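PDB 4FYE: SidF, inhibitor of growth family, member 3, which probably dephosphorylates membrane phosphoinositides, as a Legionella phosphatase with a mixed alpha-beta catalytic domain. Local coordinates for residues A[682-686]-A[723-728]. The protein carries 1 engineered substitution. Numbering follows the deposited sequence.
Sequences HRRTH and DKANFA
Two loops of the phosphatase domain, one between helices 678-681 and 692-699 and one between helices 701-712 and 733-741, are joined where R683, R684 and H686 meet the short 3-10 turn 724-726 and the residues after it. An Asx turn starts that turn: the backbone N of A725 donates to D723 OD1 at 3.0 Å. The main-chain link is R684 N to A725 O, 2.8 Å.

On one flank R683 grips N726 end-on. NH1 and NH2 both donate to N726 OD1, at 2.9 and 3.1 Å; the acceptor lies in the guanidinium plane, while the amide is turned 72° from it. Bends at chi2 and chi3 fold the arginine back, bringing one guanidinium face over A725 O and letting NE reach the carbonyl of D681. The nitrogen branch of the amide is held as well, ND2 donating to the carbonyl of G621.

R684 runs alongside the chain after the turn, its CD 3.5 Å from A728 N. Turned back by bends at chi2 and chi3, its guanidinium donates from NH2 to H682 O at 2.7 Å, nearly straight at 169°, and NH1 forms a salt bridge with D697, whose carboxylate also accepts from A728 N.

H686 closes the far flank: NE2 donates to F727 O at 2.7 Å, close to the C=O axis and near the ring plane. Having CG anti to the carbonyl carbon (chi1 -39°) brings the imidazole edge to K724 O, F727 O and A728 O. Bonding to F727 O requires a proton on NE2 of H686. The four hydrogen bonds between the loops divide equally: two from R683 converge on one amide oxygen, and two, from R684 N and H686 NE2, end on backbone carbonyls, while the R684 side chain spends its hydrogen bonds on its own loop and its charge on D697.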
loop_
_atom_site.group_PDB
_atom_site.type_symbol
_atom_site.label_atom_id
_atom_site.label_comp_id
_atom_site.label_asym_id
_atom_site.label_seq_id
_atom_site.Cartn_x
_atom_site.Cartn_y
_atom_site.Cartn_z
ATOM N N HIS A 682 0.783 -22.942 2.078
ATOM C CA HIS A 682 0.367 -23.566 3.346
ATOM C C HIS A 682 -1.097 -23.289 3.643
ATOM O O HIS A 682 -1.560 -22.148 3.574
ATOM C CB HIS A 682 1.264 -23.226 4.561
ATOM C CG HIS A 682 0.884 -24.016 5.809
ATOM N ND1 HIS A 682 -0.086 -23.593 6.696
ATOM C CD2 HIS A 682 1.278 -25.287 6.244
ATOM C CE1 HIS A 682 -0.256 -24.516 7.653
ATOM N NE2 HIS A 682 0.575 -25.559 7.383
ATOM N N ARG A 683 -1.831 -24.355 3.933
ATOM C CA ARG A 683 -3.248 -24.294 4.207
ATOM C C ARG A 683 -3.465 -24.073 5.723
ATOM O O ARG A 683 -3.255 -24.996 6.523
ATOM C CB ARG A 683 -3.958 -25.623 3.720
ATOM C CG ARG A 683 -3.954 -25.882 2.189
ATOM C CD ARG A 683 -4.541 -24.712 1.338
ATOM N NE ARG A 683 -3.706 -23.482 1.243
ATOM C CZ ARG A 683 -4.207 -22.247 0.965
ATOM N NH1 ARG A 683 -5.534 -22.047 0.784
ATOM N NH2 ARG A 683 -3.411 -21.169 0.865
ATOM N N ARG A 684 -3.918 -22.882 6.122
ATOM C CA ARG A 684 -4.092 -22.625 7.571
ATOM C C ARG A 684 -5.198 -23.481 8.129
ATOM O O ARG A 684 -6.200 -23.731 7.443
ATOM C CB ARG A 684 -4.332 -21.136 7.880
ATOM C CG ARG A 684 -3.056 -20.344 8.030
ATOM C CD ARG A 684 -2.858 -19.244 6.971
ATOM N NE ARG A 684 -2.157 -19.693 5.780
ATOM C CZ ARG A 684 -1.202 -19.034 5.092
ATOM N NH1 ARG A 684 -0.723 -17.862 5.446
ATOM N NH2 ARG A 684 -0.682 -19.625 4.010
ATOM N N THR A 685 -5.020 -23.970 9.355
ATOM C CA THR A 685 -6.003 -24.898 9.957
ATOM C C THR A 685 -6.663 -24.377 11.213
ATOM O O THR A 685 -7.630 -24.973 11.610
ATOM C CB THR A 685 -5.391 -26.265 10.298
ATOM O OG1 THR A 685 -4.274 -26.053 11.162
ATOM C CG2 THR A 685 -4.890 -26.975 9.041
ATOM N N HIS A 686 -6.174 -23.298 11.839
ATOM C CA HIS A 686 -6.921 -22.646 12.952
ATOM C C HIS A 686 -7.032 -23.511 14.199
ATOM O O HIS A 686 -7.890 -23.289 15.051
ATOM C CB HIS A 686 -8.325 -22.183 12.495
ATOM C CG HIS A 686 -8.330 -21.608 11.099
ATOM N ND1 HIS A 686 -8.727 -22.317 10.010
ATOM C CD2 HIS A 686 -7.902 -20.365 10.620
ATOM C CE1 HIS A 686 -8.595 -21.550 8.913
ATOM N NE2 HIS A 686 -8.065 -20.368 9.290
ATOM N N ASP A 723 -11.708 -18.005 0.940
ATOM C CA ASP A 723 -11.337 -19.347 1.341
ATOM C C ASP A 723 -10.544 -19.356 2.704
ATOM O O ASP A 723 -9.444 -18.755 2.820
ATOM C CB ASP A 723 -10.536 -19.991 0.218
ATOM C CG ASP A 723 -10.016 -21.348 0.600
ATOM O OD1 ASP A 723 -10.107 -21.690 1.815
ATOM O OD2 ASP A 723 -9.478 -22.061 -0.276
ATOM N N LYS A 724 -11.104 -20.025 3.725
ATOM C CA LYS A 724 -10.729 -19.722 5.124
ATOM C C LYS A 724 -9.277 -20.228 5.363
ATOM O O LYS A 724 -8.552 -19.756 6.216
ATOM C CB LYS A 724 -11.703 -20.317 6.141
ATOM C CG LYS A 724 -11.698 -21.824 6.080
ATOM C CD LYS A 724 -12.506 -22.464 7.197
ATOM C CE LYS A 724 -12.157 -23.964 7.226
ATOM N NZ LYS A 724 -12.882 -24.840 8.186
ATOM N N ALA A 725 -8.834 -21.156 4.533
ATOM C CA ALA A 725 -7.516 -21.699 4.688
ATOM C C ALA A 725 -6.396 -20.735 4.258
ATOM O O ALA A 725 -5.214 -20.992 4.565
ATOM C CB ALA A 725 -7.468 -22.998 3.930
ATOM N N ASN A 726 -6.782 -19.633 3.584
ATOM C CA ASN A 726 -5.875 -18.506 3.249
ATOM C C ASN A 726 -5.402 -17.616 4.377
ATOM O O ASN A 726 -4.414 -16.898 4.162
ATOM C CB ASN A 726 -6.453 -17.594 2.166
ATOM C CG ASN A 726 -6.507 -18.278 0.797
ATOM O OD1 ASN A 726 -5.739 -19.196 0.551
ATOM N ND2 ASN A 726 -7.419 -17.820 -0.097
ATOM N N PHE A 727 -6.069 -17.649 5.555
ATOM C CA PHE A 727 -5.700 -16.758 6.637
ATOM C C PHE A 727 -5.796 -17.412 8.019
ATOM O O PHE A 727 -6.720 -18.186 8.308
ATOM C CB PHE A 727 -6.586 -15.512 6.564
ATOM C CG PHE A 727 -6.342 -14.673 5.332
ATOM C CD1 PHE A 727 -5.314 -13.765 5.291
ATOM C CD2 PHE A 727 -7.174 -14.793 4.211
ATOM C CE1 PHE A 727 -5.095 -13.005 4.138
ATOM C CE2 PHE A 727 -6.983 -14.023 3.088
ATOM C CZ PHE A 727 -5.914 -13.144 3.043
ATOM N N ALA A 728 -4.833 -17.096 8.868
ATOM C CA ALA A 728 -4.811 -17.535 10.253
ATOM C C ALA A 728 -6.052 -17.054 10.994
ATOM O O ALA A 728 -6.630 -17.779 11.810
ATOM C CB ALA A 728 -3.576 -17.018 10.933
#